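Local coordinates for RagB/SusD domain protein (PDB 5J5U) that binds chitin and, as a SusD homolog, probably captures chitin-derived chains at the outer membrane for uptake by Flavobacterium johnsoniae, at residues Q47-V55 / F251-S261; K277-V287 / N316-L325. All coordinates share one frame; numbering follows the deposited sequence.

Contact 1: Q47-V55 / F251-S261; sequences QHYSGSWAV and FISDEHGDHFS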
ATOM      1  N   GLN A  47       0.644  -5.861  10.957  1.00 16.51           N
ATOM      2  CA  GLN A  47      -0.167  -5.667  12.143  1.00 12.85           C
ATOM      3  C   GLN A  47      -1.034  -4.407  12.056  1.00 16.38           C
ATOM      4  O   GLN A  47      -1.194  -3.660  13.028  1.00 15.50           O
ATOM      5  CB  GLN A  47       0.729  -5.649  13.376  1.00 10.77           C
ATOM      6  CG  GLN A  47       1.566  -6.913  13.501  1.00 10.21           C
ATOM      7  CD  GLN A  47       2.332  -7.039  14.846  1.00 17.60           C
ATOM      8  OE1 GLN A  47       2.627  -6.041  15.516  1.00 14.01           O
ATOM      9  NE2 GLN A  47       2.664  -8.277  15.223  1.00 13.74           N
ATOM     10  N   HIS A  48      -1.586  -4.178  10.869  1.00 11.81           N
ATOM     11  CA  HIS A  48      -2.680  -3.255  10.710  1.00 10.92           C
ATOM     12  C   HIS A  48      -3.948  -3.849  11.367  1.00 15.23           C
ATOM     13  O   HIS A  48      -4.734  -3.122  11.988  1.00 14.82           O
ATOM     14  CB  HIS A  48      -2.940  -2.983   9.228  1.00  9.64           C
ATOM     15  CG  HIS A  48      -2.121  -1.864   8.666  1.00 12.71           C
ATOM     16  ND1 HIS A  48      -2.071  -1.588   7.314  1.00 13.77           N
ATOM     17  CD2 HIS A  48      -1.311  -0.963   9.262  1.00 11.09           C
ATOM     18  CE1 HIS A  48      -1.273  -0.553   7.108  1.00 12.37           C
ATOM     19  NE2 HIS A  48      -0.794  -0.162   8.274  1.00 10.28           N
ATOM     20  N   TYR A  49      -4.153  -5.163  11.232  1.00  9.63           N
ATOM     21  CA  TYR A  49      -5.389  -5.794  11.738  1.00 11.37           C
ATOM     22  C   TYR A  49      -5.194  -7.072  12.559  1.00 14.30           C
ATOM     23  O   TYR A  49      -4.208  -7.816  12.367  1.00 11.90           O
ATOM     24  CB  TYR A  49      -6.314  -6.154  10.568  1.00 10.16           C
ATOM     25  CG  TYR A  49      -6.440  -5.108   9.482  1.00 10.64           C
ATOM     26  CD1 TYR A  49      -7.283  -4.014   9.636  1.00 10.21           C
ATOM     27  CD2 TYR A  49      -5.751  -5.238   8.293  1.00 12.68           C
ATOM     28  CE1 TYR A  49      -7.428  -3.076   8.650  1.00 13.31           C
ATOM     29  CE2 TYR A  49      -5.896  -4.290   7.269  1.00 15.28           C
ATOM     30  CZ  TYR A  49      -6.737  -3.208   7.459  1.00 13.18           C
ATOM     31  OH  TYR A  49      -6.876  -2.255   6.465  1.00 10.08           O
ATOM     32  N   SER A  50      -6.162  -7.366  13.430  1.00 11.09           N
ATOM     33  CA  SER A  50      -6.237  -8.693  14.053  1.00 10.39           C
ATOM     34  C   SER A  50      -7.665  -9.040  14.527  1.00 10.08           C
ATOM     35  O   SER A  50      -8.484  -8.162  14.751  1.00 17.56           O
ATOM     36  CB  SER A  50      -5.233  -8.782  15.215  1.00 12.49           C
ATOM     37  OG  SER A  50      -4.975 -10.135  15.561  1.00 14.05           O
ATOM     38  N   GLY A  51      -7.980 -10.318  14.686  1.00 10.35           N
ATOM     39  CA  GLY A  51      -9.280 -10.664  15.227  1.00 12.29           C
ATOM     40  C   GLY A  51     -10.130 -11.636  14.446  1.00 12.80           C
ATOM     41  O   GLY A  51     -10.746 -12.522  15.038  1.00 12.82           O
ATOM     42  N   SER A  52     -10.207 -11.449  13.132  1.00 12.16           N
ATOM     43  CA  SER A  52     -10.975 -12.353  12.284  1.00 12.16           C
ATOM     44  C   SER A  52     -10.227 -13.678  12.072  1.00 14.92           C
ATOM     45  O   SER A  52      -9.013 -13.742  12.245  1.00 13.71           O
ATOM     46  CB  SER A  52     -11.274 -11.714  10.928  1.00 14.47           C
ATOM     47  OG  SER A  52     -10.188 -11.861  10.023  1.00 15.32           O
ATOM     48  N   TRP A  53     -10.951 -14.724  11.701  1.00 13.10           N
ATOM     49  CA  TRP A  53     -10.344 -16.023  11.437  1.00 15.88           C
ATOM     50  C   TRP A  53      -9.268 -15.954  10.352  1.00 13.47           C
ATOM     51  O   TRP A  53      -8.125 -16.319  10.585  1.00 11.52           O
ATOM     52  CB  TRP A  53     -11.418 -17.047  11.033  1.00 15.51           C
ATOM     53  CG  TRP A  53     -10.859 -18.314  10.467  1.00 15.24           C
ATOM     54  CD1 TRP A  53     -10.906 -18.717   9.159  1.00 20.06           C
ATOM     55  CD2 TRP A  53     -10.142 -19.340  11.178  1.00 15.32           C
ATOM     56  NE1 TRP A  53     -10.283 -19.938   9.021  1.00 20.75           N
ATOM     57  CE2 TRP A  53      -9.809 -20.342  10.243  1.00 16.86           C
ATOM     58  CE3 TRP A  53      -9.762 -19.511  12.514  1.00 14.44           C
ATOM     59  CZ2 TRP A  53      -9.108 -21.490  10.597  1.00 14.24           C
ATOM     60  CZ3 TRP A  53      -9.063 -20.654  12.867  1.00 12.77           C
ATOM     61  CH2 TRP A  53      -8.748 -21.631  11.912  1.00 16.03           C
ATOM     62  N   ALA A  54      -9.623 -15.452   9.178  1.00 11.77           N
ATOM     63  CA  ALA A  54      -8.688 -15.470   8.050  1.00 15.47           C
ATOM     64  C   ALA A  54      -7.406 -14.640   8.316  1.00 12.57           C
ATOM     65  O   ALA A  54      -6.262 -15.113   8.122  1.00  8.73           O
ATOM     66  CB  ALA A  54      -9.404 -14.970   6.794  1.00 14.68           C
ATOM     67  N   VAL A  55      -7.592 -13.417   8.786  1.00 10.54           N
ATOM     68  CA  VAL A  55      -6.448 -12.524   8.941  1.00 11.44           C
ATOM     69  C   VAL A  55      -5.528 -13.031  10.065  1.00 10.30           C
ATOM     70  O   VAL A  55      -4.314 -13.138   9.886  1.00  6.87           O
ATOM     71  CB  VAL A  55      -6.914 -11.063   9.195  1.00 13.58           C
ATOM     72  CG1 VAL A  55      -5.749 -10.174   9.447  1.00 12.06           C
ATOM     73  CG2 VAL A  55      -7.722 -10.524   7.990  1.00 12.73           C
ATOM     74  N   PHE A 251     -13.516  -7.267   4.069  1.00 16.01           N
ATOM     75  CA  PHE A 251     -14.105  -6.905   5.362  1.00 15.46           C
ATOM     76  C   PHE A 251     -15.458  -7.581   5.620  1.00 17.05           C
ATOM     77  O   PHE A 251     -15.732  -8.013   6.738  1.00 19.42           O
ATOM     78  CB  PHE A 251     -14.265  -5.385   5.458  1.00 15.39           C
ATOM     79  CG  PHE A 251     -12.985  -4.657   5.789  1.00 12.57           C
ATOM     80  CD1 PHE A 251     -12.078  -5.194   6.694  1.00 13.63           C
ATOM     81  CD2 PHE A 251     -12.698  -3.433   5.208  1.00 15.98           C
ATOM     82  CE1 PHE A 251     -10.898  -4.516   7.004  1.00 16.28           C
ATOM     83  CE2 PHE A 251     -11.518  -2.737   5.517  1.00 13.00           C
ATOM     84  CZ  PHE A 251     -10.624  -3.280   6.411  1.00 14.81           C
ATOM     85  N   ILE A 252     -16.275  -7.698   4.572  1.00 18.53           N
ATOM     86  CA  ILE A 252     -17.632  -8.261   4.654  1.00 16.33           C
ATOM     87  C   ILE A 252     -17.601  -9.796   4.628  1.00 17.28           C
ATOM     88  O   ILE A 252     -18.385 -10.440   5.309  1.00 20.01           O
ATOM     89  CB  ILE A 252     -18.534  -7.707   3.526  1.00 20.57           C
ATOM     90  CG1 ILE A 252     -18.775  -6.215   3.752  1.00 22.30           C
ATOM     91  CG2 ILE A 252     -19.891  -8.393   3.497  1.00 14.55           C
ATOM     92  CD1 ILE A 252     -19.304  -5.462   2.537  1.00 25.06           C
ATOM     93  N   SER A 253     -16.669 -10.388   3.889  1.00 18.14           N
ATOM     94  CA  SER A 253     -16.557 -11.848   3.893  1.00 22.61           C
ATOM     95  C   SER A 253     -15.911 -12.368   5.188  1.00 16.72           C
ATOM     96  O   SER A 253     -16.015 -13.544   5.498  1.00 18.33           O
ATOM     97  CB  SER A 253     -15.775 -12.325   2.685  1.00 19.29           C
ATOM     98  OG  SER A 253     -16.152 -11.557   1.567  1.00 28.25           O
ATOM     99  N   ASP A 254     -15.245 -11.497   5.931  1.00 15.92           N
ATOM    100  CA  ASP A 254     -14.785 -11.837   7.277  1.00 19.43           C
ATOM    101  C   ASP A 254     -15.897 -11.626   8.311  1.00 22.82           C
ATOM    102  O   ASP A 254     -15.652 -11.678   9.529  1.00 20.83           O
ATOM    103  CB  ASP A 254     -13.560 -11.016   7.669  1.00 15.13           C
ATOM    104  CG  ASP A 254     -12.312 -11.455   6.934  1.00 20.28           C
ATOM    105  OD1 ASP A 254     -12.276 -12.584   6.401  1.00 17.05           O
ATOM    106  OD2 ASP A 254     -11.346 -10.670   6.907  1.00 21.74           O
ATOM    107  N   GLU A 255     -17.113 -11.380   7.818  1.00 22.43           N
ATOM    108  CA  GLU A 255     -18.281 -11.152   8.680  1.00 23.98           C
ATOM    109  C   GLU A 255     -18.069 -10.019   9.680  1.00 19.78           C
ATOM    110  O   GLU A 255     -18.508 -10.119  10.825  1.00 24.53           O
ATOM    111  CB  GLU A 255     -18.627 -12.428   9.446  1.00 21.06           C
ATOM    112  CG  GLU A 255     -18.861 -13.649   8.574  1.00 29.43           C
ATOM    113  CD  GLU A 255     -19.211 -14.864   9.405  1.00 46.95           C
ATOM    114  OE1 GLU A 255     -20.059 -14.734  10.312  1.00 45.92           O
ATOM    115  OE2 GLU A 255     -18.623 -15.942   9.169  1.00 54.46           O
ATOM    116  N   HIS A 256     -17.406  -8.951   9.240  1.00 18.76           N
ATOM    117  CA  HIS A 256     -17.133  -7.788  10.083  1.00 20.42           C
ATOM    118  C   HIS A 256     -16.430  -8.225  11.354  1.00 20.68           C
ATOM    119  O   HIS A 256     -16.648  -7.661  12.421  1.00 25.78           O
ATOM    120  CB  HIS A 256     -18.429  -7.020  10.389  1.00 18.62           C
ATOM    121  CG  HIS A 256     -19.116  -6.513   9.161  1.00 21.92           C
ATOM    122  ND1 HIS A 256     -18.730  -5.355   8.516  1.00 23.96           N
ATOM    123  CD2 HIS A 256     -20.123  -7.037   8.421  1.00 21.92           C
ATOM    124  CE1 HIS A 256     -19.492  -5.172   7.454  1.00 23.81           C
ATOM    125  NE2 HIS A 256     -20.342  -6.181   7.370  1.00 26.83           N
ATOM    126  N   GLY A 257     -15.585  -9.245  11.224  1.00 19.45           N
ATOM    127  CA  GLY A 257     -14.828  -9.760  12.342  1.00 14.28           C
ATOM    128  C   GLY A 257     -13.441  -9.167  12.466  1.00 14.45           C
ATOM    129  O   GLY A 257     -12.690  -9.529  13.373  1.00 16.45           O
ATOM    130  N   ASP A 258     -13.094  -8.242  11.581  1.00 15.01           N
ATOM    131  CA  ASP A 258     -11.771  -7.627  11.652  1.00 14.71           C
ATOM    132  C   ASP A 258     -11.777  -6.419  12.579  1.00 14.50           C
ATOM    133  O   ASP A 258     -12.716  -5.627  12.558  1.00 12.73           O
ATOM    134  CB  ASP A 258     -11.273  -7.196  10.267  1.00 11.79           C
ATOM    135  CG  ASP A 258     -10.995  -8.376   9.338  1.00 18.92           C
ATOM    136  OD1 ASP A 258     -10.057  -9.171   9.620  1.00 14.92           O
ATOM    137  OD2 ASP A 258     -11.709  -8.489   8.305  1.00 16.71           O
ATOM    138  N   HIS A 259     -10.719  -6.299  13.388  1.00 16.00           N
ATOM    139  CA  HIS A 259     -10.459  -5.124  14.228  1.00 11.91           C
ATOM    140  C   HIS A 259      -9.104  -4.562  13.881  1.00 15.82           C
ATOM    141  O   HIS A 259      -8.284  -5.250  13.269  1.00 14.38           O
ATOM    142  CB  HIS A 259     -10.461  -5.461  15.718  1.00 11.38           C
ATOM    143  CG  HIS A 259     -11.677  -6.194  16.193  1.00 15.13           C
ATOM    144  ND1 HIS A 259     -12.582  -5.636  17.075  1.00 14.68           N
ATOM    145  CD2 HIS A 259     -12.131  -7.442  15.926  1.00 14.94           C
ATOM    146  CE1 HIS A 259     -13.534  -6.514  17.338  1.00 15.16           C
ATOM    147  NE2 HIS A 259     -13.289  -7.615  16.648  1.00 16.13           N
ATOM    148  N   PHE A 260      -8.848  -3.325  14.293  1.00 11.80           N
ATOM    149  CA  PHE A 260      -7.501  -2.776  14.204  1.00 14.37           C
ATOM    150  C   PHE A 260      -6.630  -3.432  15.262  1.00 14.01           C
ATOM    151  O   PHE A 260      -7.122  -3.907  16.292  1.00 16.07           O
ATOM    152  CB  PHE A 260      -7.508  -1.242  14.358  1.00 14.96           C
ATOM    153  CG  PHE A 260      -8.261  -0.537  13.263  1.00 16.48           C
ATOM    154  CD1 PHE A 260      -7.971  -0.795  11.934  1.00 14.24           C
ATOM    155  CD2 PHE A 260      -9.259   0.384  13.556  1.00 16.43           C
ATOM    156  CE1 PHE A 260      -8.652  -0.167  10.914  1.00 11.31           C
ATOM    157  CE2 PHE A 260      -9.943   1.030  12.531  1.00 14.23           C
ATOM    158  CZ  PHE A 260      -9.638   0.750  11.206  1.00 13.96           C
ATOM    159  N   SER A 261      -5.337  -3.515  15.004  1.00 14.76           N
ATOM    160  CA  SER A 261      -4.468  -4.189  15.958  1.00 18.52           C
ATOM    161  C   SER A 261      -4.224  -3.327  17.201  1.00 16.52           C
ATOM    162  O   SER A 261      -4.350  -2.105  17.149  1.00 15.10           O
ATOM    163  CB  SER A 261      -3.147  -4.549  15.294  1.00 16.32           C
ATOM    164  OG  SER A 261      -2.335  -3.402  15.142  1.00 21.72           O
TER
HETATM  165  O   HOH W   1     -12.545 -14.705   8.634  1.00 20.66           O

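Contact 2: K277-V287 / N316-L325; sequences KMLATPKTGSV and NAASGIQPYL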
ATOM      1  N   LYS A 277     -10.831   8.036  16.558  1.00 21.45           N
ATOM      2  CA  LYS A 277     -12.280   7.802  16.439  1.00 22.44           C
ATOM      3  C   LYS A 277     -12.795   7.952  15.010  1.00 19.49           C
ATOM      4  O   LYS A 277     -13.911   7.513  14.694  1.00 22.37           O
ATOM      5  CB  LYS A 277     -13.064   8.747  17.369  1.00 24.81           C
ATOM      6  CG  LYS A 277     -12.564   8.775  18.795  1.00 25.14           C
ATOM      7  CD  LYS A 277     -13.235   9.903  19.577  1.00 32.11           C
ATOM      8  CE  LYS A 277     -13.055   9.734  21.070  1.00 32.20           C
ATOM      9  NZ  LYS A 277     -13.728  10.832  21.810  1.00 47.07           N
ATOM     10  N   MET A 278     -11.993   8.568  14.144  1.00 14.78           N
ATOM     11  CA  MET A 278     -12.320   8.577  12.725  1.00 16.23           C
ATOM     12  C   MET A 278     -12.211   7.151  12.186  1.00 17.89           C
ATOM     13  O   MET A 278     -12.870   6.802  11.212  1.00 18.45           O
ATOM     14  CB  MET A 278     -11.387   9.513  11.948  1.00 20.56           C
ATOM     15  CG  MET A 278     -11.359  10.954  12.469  1.00 19.77           C
ATOM     16  SD  MET A 278     -10.225  12.030  11.565  1.00 30.59           S
ATOM     17  CE  MET A 278     -10.996  12.011   9.940  1.00 20.74           C
ATOM     18  N   LEU A 279     -11.366   6.337  12.824  1.00 12.90           N
ATOM     19  CA  LEU A 279     -11.096   4.971  12.357  1.00 17.05           C
ATOM     20  C   LEU A 279     -11.811   3.902  13.192  1.00 15.21           C
ATOM     21  O   LEU A 279     -12.410   2.987  12.644  1.00 18.45           O
ATOM     22  CB  LEU A 279      -9.578   4.685  12.366  1.00 15.45           C
ATOM     23  CG  LEU A 279      -8.690   5.477  11.409  1.00 14.65           C
ATOM     24  CD1 LEU A 279      -7.215   5.315  11.749  1.00 10.20           C
ATOM     25  CD2 LEU A 279      -8.955   5.069   9.982  1.00 14.84           C
ATOM     26  N   ALA A 280     -11.727   4.015  14.518  1.00 16.90           N
ATOM     27  CA  ALA A 280     -12.203   2.960  15.417  1.00 17.11           C
ATOM     28  C   ALA A 280     -13.565   3.252  16.074  1.00 24.20           C
ATOM     29  O   ALA A 280     -13.859   4.379  16.470  1.00 24.21           O
ATOM     30  CB  ALA A 280     -11.175   2.710  16.492  1.00 14.95           C
ATOM     31  N   THR A 281     -14.373   2.212  16.222  1.00 21.82           N
ATOM     32  CA  THR A 281     -15.582   2.299  17.004  1.00 18.76           C
ATOM     33  C   THR A 281     -15.247   1.923  18.447  1.00 23.77           C
ATOM     34  O   THR A 281     -14.371   1.080  18.688  1.00 20.00           O
ATOM     35  CB  THR A 281     -16.661   1.367  16.481  1.00 20.27           C
ATOM     36  OG1 THR A 281     -16.237   0.012  16.658  1.00 16.97           O
ATOM     37  CG2 THR A 281     -16.952   1.645  15.015  1.00 18.36           C
ATOM     38  N   PRO A 282     -15.938   2.545  19.413  1.00 25.66           N
ATOM     39  CA  PRO A 282     -15.629   2.313  20.834  1.00 22.50           C
ATOM     40  C   PRO A 282     -16.014   0.912  21.305  1.00 20.02           C
ATOM     41  O   PRO A 282     -16.860   0.288  20.683  1.00 18.45           O
ATOM     42  CB  PRO A 282     -16.476   3.375  21.547  1.00 23.96           C
ATOM     43  CG  PRO A 282     -17.632   3.636  20.597  1.00 20.62           C
ATOM     44  CD  PRO A 282     -17.039   3.514  19.223  1.00 22.77           C
ATOM     45  N   LYS A 283     -15.397   0.419  22.376  1.00 19.87           N
ATOM     46  CA  LYS A 283     -15.839  -0.835  22.992  1.00 20.34           C
ATOM     47  C   LYS A 283     -17.278  -0.696  23.507  1.00 23.58           C
ATOM     48  O   LYS A 283     -17.687   0.391  23.935  1.00 22.59           O
ATOM     49  CB  LYS A 283     -14.915  -1.226  24.147  1.00 19.63           C
ATOM     50  CG  LYS A 283     -13.467  -1.442  23.769  1.00 23.35           C
ATOM     51  CD  LYS A 283     -12.556  -1.292  24.997  1.00 21.21           C
ATOM     52  CE  LYS A 283     -13.008  -2.160  26.168  1.00 17.21           C
ATOM     53  NZ  LYS A 283     -12.077  -1.985  27.315  1.00 17.54           N
ATOM     54  N   THR A 284     -18.048  -1.783  23.476  1.00 24.02           N
ATOM     55  CA  THR A 284     -19.396  -1.751  24.043  1.00 17.92           C
ATOM     56  C   THR A 284     -19.455  -2.615  25.289  1.00 22.74           C
ATOM     57  O   THR A 284     -20.290  -2.403  26.165  1.00 29.97           O
ATOM     58  CB  THR A 284     -20.462  -2.238  23.063  1.00 25.26           C
ATOM     59  OG1 THR A 284     -20.204  -3.605  22.711  1.00 23.86           O
ATOM     60  CG2 THR A 284     -20.486  -1.368  21.823  1.00 16.61           C
ATOM     61  N   GLY A 285     -18.546  -3.577  25.373  1.00 22.15           N
ATOM     62  CA  GLY A 285     -18.442  -4.420  26.540  1.00 20.17           C
ATOM     63  C   GLY A 285     -17.218  -4.078  27.370  1.00 23.19           C
ATOM     64  O   GLY A 285     -16.278  -3.452  26.889  1.00 22.65           O
ATOM     65  N   SER A 286     -17.231  -4.517  28.622  1.00 27.12           N
ATOM     66  CA  SER A 286     -16.096  -4.364  29.524  1.00 23.88           C
ATOM     67  C   SER A 286     -15.205  -5.581  29.477  1.00 23.04           C
ATOM     68  O   SER A 286     -15.685  -6.694  29.252  1.00 21.42           O
ATOM     69  CB  SER A 286     -16.575  -4.170  30.961  1.00 22.40           C
ATOM     70  OG  SER A 286     -15.488  -4.217  31.879  1.00 15.23           O
ATOM     71  N   VAL A 287     -13.918  -5.374  29.755  1.00 20.02           N
ATOM     72  CA  VAL A 287     -12.980  -6.483  29.831  1.00 22.00           C
ATOM     73  C   VAL A 287     -13.408  -7.483  30.901  1.00 28.49           C
ATOM     74  O   VAL A 287     -13.011  -8.646  30.867  1.00 29.52           O
ATOM     75  CB  VAL A 287     -11.550  -5.999  30.133  1.00 18.84           C
ATOM     76  CG1 VAL A 287     -11.003  -5.160  28.990  1.00 22.06           C
ATOM     77  CG2 VAL A 287     -11.519  -5.208  31.428  1.00 21.93           C
ATOM     78  N   ASN A 316     -16.739  -7.816  22.215  1.00 18.29           N
ATOM     79  CA  ASN A 316     -17.290  -6.493  22.553  1.00 20.60           C
ATOM     80  C   ASN A 316     -16.289  -5.618  23.300  1.00 20.83           C
ATOM     81  O   ASN A 316     -16.389  -4.381  23.276  1.00 23.68           O
ATOM     82  CB  ASN A 316     -18.568  -6.626  23.387  1.00 19.51           C
ATOM     83  CG  ASN A 316     -19.751  -7.066  22.563  1.00 18.93           C
ATOM     84  OD1 ASN A 316     -19.807  -6.833  21.353  1.00 20.30           O
ATOM     85  ND2 ASN A 316     -20.692  -7.738  23.202  1.00 18.75           N
ATOM     86  N   ALA A 317     -15.333  -6.274  23.958  1.00 18.33           N
ATOM     87  CA  ALA A 317     -14.309  -5.608  24.748  1.00 18.45           C
ATOM     88  C   ALA A 317     -13.131  -5.156  23.884  1.00 17.85           C
ATOM     89  O   ALA A 317     -12.037  -4.899  24.393  1.00 16.29           O
ATOM     90  CB  ALA A 317     -13.826  -6.523  25.872  1.00 16.84           C
ATOM     91  N   ALA A 318     -13.343  -5.103  22.574  1.00 16.66           N
ATOM     92  CA  ALA A 318     -12.346  -4.528  21.681  1.00 18.81           C
ATOM     93  C   ALA A 318     -12.996  -3.539  20.701  1.00 17.83           C
ATOM     94  O   ALA A 318     -14.114  -3.752  20.236  1.00 16.67           O
ATOM     95  CB  ALA A 318     -11.577  -5.650  20.918  1.00 14.02           C
ATOM     96  N   SER A 319     -12.287  -2.458  20.402  1.00 15.50           N
ATOM     97  CA  SER A 319     -12.726  -1.512  19.385  1.00 16.48           C
ATOM     98  C   SER A 319     -12.917  -2.200  18.047  1.00 15.93           C
ATOM     99  O   SER A 319     -12.208  -3.166  17.716  1.00 15.85           O
ATOM    100  CB  SER A 319     -11.713  -0.372  19.208  1.00 18.17           C
ATOM    101  OG  SER A 319     -11.742   0.548  20.289  1.00 21.04           O
ATOM    102  N   GLY A 320     -13.850  -1.664  17.269  1.00 13.63           N
ATOM    103  CA  GLY A 320     -14.152  -2.145  15.935  1.00 12.76           C
ATOM    104  C   GLY A 320     -13.759  -1.156  14.843  1.00 17.46           C
ATOM    105  O   GLY A 320     -12.961  -0.248  15.050  1.00 17.10           O
ATOM    106  N   ILE A 321     -14.312  -1.349  13.655  1.00 15.02           N
ATOM    107  CA  ILE A 321     -13.966  -0.495  12.537  1.00 17.01           C
ATOM    108  C   ILE A 321     -15.189   0.284  12.112  1.00 16.85           C
ATOM    109  O   ILE A 321     -16.266  -0.293  11.972  1.00 17.50           O
ATOM    110  CB  ILE A 321     -13.407  -1.310  11.358  1.00 14.31           C
ATOM    111  CG1 ILE A 321     -12.087  -1.977  11.766  1.00 13.86           C
ATOM    112  CG2 ILE A 321     -13.233  -0.417  10.134  1.00 12.16           C
ATOM    113  CD1 ILE A 321     -11.600  -3.058  10.805  1.00 14.44           C
ATOM    114  N   GLN A 322     -15.020   1.590  11.927  1.00 17.86           N
ATOM    115  CA  GLN A 322     -16.138   2.447  11.551  1.00 20.92           C
ATOM    116  C   GLN A 322     -16.753   1.929  10.266  1.00 24.19           C
ATOM    117  O   GLN A 322     -16.037   1.588   9.317  1.00 23.40           O
ATOM    118  CB  GLN A 322     -15.698   3.905  11.397  1.00 20.20           C
ATOM    119  CG  GLN A 322     -15.372   4.621  12.719  1.00 17.50           C
ATOM    120  CD  GLN A 322     -16.622   5.135  13.441  1.00 22.82           C
ATOM    121  OE1 GLN A 322     -17.750   4.782  13.086  1.00 20.39           O
ATOM    122  NE2 GLN A 322     -16.421   5.985  14.450  1.00 17.92           N
ATOM    123  N   PRO A 323     -18.089   1.849  10.247  1.00 22.11           N
ATOM    124  CA  PRO A 323     -18.884   1.230   9.171  1.00 19.33           C
ATOM    125  C   PRO A 323     -18.629   1.841   7.795  1.00 22.32           C
ATOM    126  O   PRO A 323     -18.643   1.111   6.806  1.00 23.28           O
ATOM    127  CB  PRO A 323     -20.334   1.483   9.607  1.00 25.15           C
ATOM    128  CG  PRO A 323     -20.249   1.740  11.102  1.00 28.29           C
ATOM    129  CD  PRO A 323     -18.917   2.354  11.359  1.00 19.43           C
ATOM    130  N   TYR A 324     -18.386   3.147   7.727  1.00 21.19           N
ATOM    131  CA  TYR A 324     -18.228   3.811   6.429  1.00 23.06           C
ATOM    132  C   TYR A 324     -16.933   3.351   5.730  1.00 21.91           C
ATOM    133  O   TYR A 324     -16.781   3.468   4.499  1.00 18.74           O
ATOM    134  CB  TYR A 324     -18.267   5.348   6.595  1.00 21.75           C
ATOM    135  CG  TYR A 324     -17.451   5.910   7.763  1.00 21.50           C
ATOM    136  CD1 TYR A 324     -18.055   6.213   8.984  1.00 23.79           C
ATOM    137  CD2 TYR A 324     -16.092   6.167   7.635  1.00 21.02           C
ATOM    138  CE1 TYR A 324     -17.327   6.730  10.041  1.00 18.62           C
ATOM    139  CE2 TYR A 324     -15.346   6.695   8.696  1.00 21.28           C
ATOM    140  CZ  TYR A 324     -15.974   6.971   9.890  1.00 23.85           C
ATOM    141  OH  TYR A 324     -15.248   7.478  10.938  1.00 21.71           O
ATOM    142  N   LEU A 325     -16.008   2.808   6.522  1.00 21.47           N
ATOM    143  CA  LEU A 325     -14.761   2.266   5.981  1.00 20.01           C
ATOM    144  C   LEU A 325     -14.947   0.893   5.326  1.00 22.45           C
ATOM    145  O   LEU A 325     -14.048   0.412   4.659  1.00 25.34           O
ATOM    146  CB  LEU A 325     -13.702   2.173   7.077  1.00 17.74           C
ATOM    147  CG  LEU A 325     -13.381   3.470   7.801  1.00 15.03           C
ATOM    148  CD1 LEU A 325     -12.556   3.216   9.076  1.00 13.47           C
ATOM    149  CD2 LEU A 325     -12.661   4.399   6.849  1.00 11.22           C
TER
HETATM  150  O   HOH W   2     -18.434  -4.077  20.345  1.00 23.04           O

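Contact 1: Q47-V55 / F251-S261
Ser52 points its hydroxyl at the carboxylate of Asp258, and OG donates to OD1 over 2.7 Å, from above the carboxylate plane. Held between the backbone N and the carbonyl carbon (chi1 83°), the same OG also accepts from Val55 N, the N-cap bond at the start of helix 53-60. CG2 of Val55 lies 3.2 Å from Asp258 OD1, the two side chains crossing at about a right angle. With an alanine in place of Asp258, the Ser52 hydroxyl would probably be left without its acceptor, though Val55 N could still donate to it. Asp254 reaches in beside this pair; its OD1 is hydrogen-bonded to His35 NE2 and takes a bond from a water that accepts from Ala54 N. In this mainly helical SusD-like fold, the segments meet as a two-strand antiparallel sheet, hydrogen-bonded at Ser50 and His259 (Ser50 N to His259 O, 3.0 Å). At the non-hydrogen-bonded pair the Tyr49 and Phe260 side chains diverge at their bases yet run side by side, and Tyr49 CE1 meets the Phe260 ring edge, 3.9 Å from Phe260 CE1. Phe251 turns its edge toward the Tyr49 face in an offset edge-to-face pair, planes at 80°, centroids 5.7 Å apart.

Contact 2: K277-V287 / N316-L325
Lys277 offers its carbonyl to the side-chain amide of Gln322: NE2 donates to Lys277 O over 2.9 Å, nearly along the C=O axis. A bend at chi2 (-81°) turns the Gln322 amide back toward the end of helix 276-279. At Met278 the backbone O meets the hydroxyl of Tyr324, which donates to it and approaches with the carbonyl near the edge of the ring. CB of Gln322 lies over one face of that ring, offset toward the rim. Next, Leu279 O accepts from Gln322 N over 3.0 Å in a nearly straight bond, so three successive carbonyls at this helix end are taken up by just two residues of the other segment. The Leu279 side chain crosses that of Leu325 at about a right angle, CD2 to CD1 4.1 Å. From Ala280 the chain becomes one strand of a two-strand antiparallel sheet, a small beta element in a mainly helical SusD-like protein. The Ala280 side chain points away overall, though its CB still touches Gly320 O, 3.7 Å off, and Ser319 CB. Thr281 pairs with Gly320 through backbone bonds in both directions, while its CG2 packs on the backbone of Gln322. Its OG1 also takes a weak bond from Gly320 N, and a side chain on Gly320 would run into this hydroxyl. Beyond Pro282, the aliphatic part of Lys283 runs along the backbone of 317-319, with CE 3.4 Å from Ala317 O; its NZ continues to salt bridges with Glu296 and Glu300. Thr284 N and Gly285 N both donate to Asn316 O, approaching from the same face of its carbonyl plane. Water 2 joins Thr284 OG1 to Asn316 OD1. Finally, Val287 packs its CG1 against Ala317 CB, 4.4 Å apart.

How the contacts relate
From the N terminus, the chain passes 47-55 and returns at 251-261 after a long excursion, a little over half of it helical, so contact 1 closes a loop of 195 residues and joins the start of helix 53-60 to the end of helix 246-253. Contact 2 follows in series, neither nested nor crossing: 277-287 meets 316-325 across 28 residues that hold no helix or strand. Their centres lie about 12 Å apart, and the two small sheets touch. His259 ND1 probably hydrogen-bonds Ser319 O, 2.6 Å away, while the Phe260 ring packs against Leu279 and Ile321. Helix 262-270 borders both, touched by Phe260 from contact 1 and by Leu279 and Ala280 from contact 2.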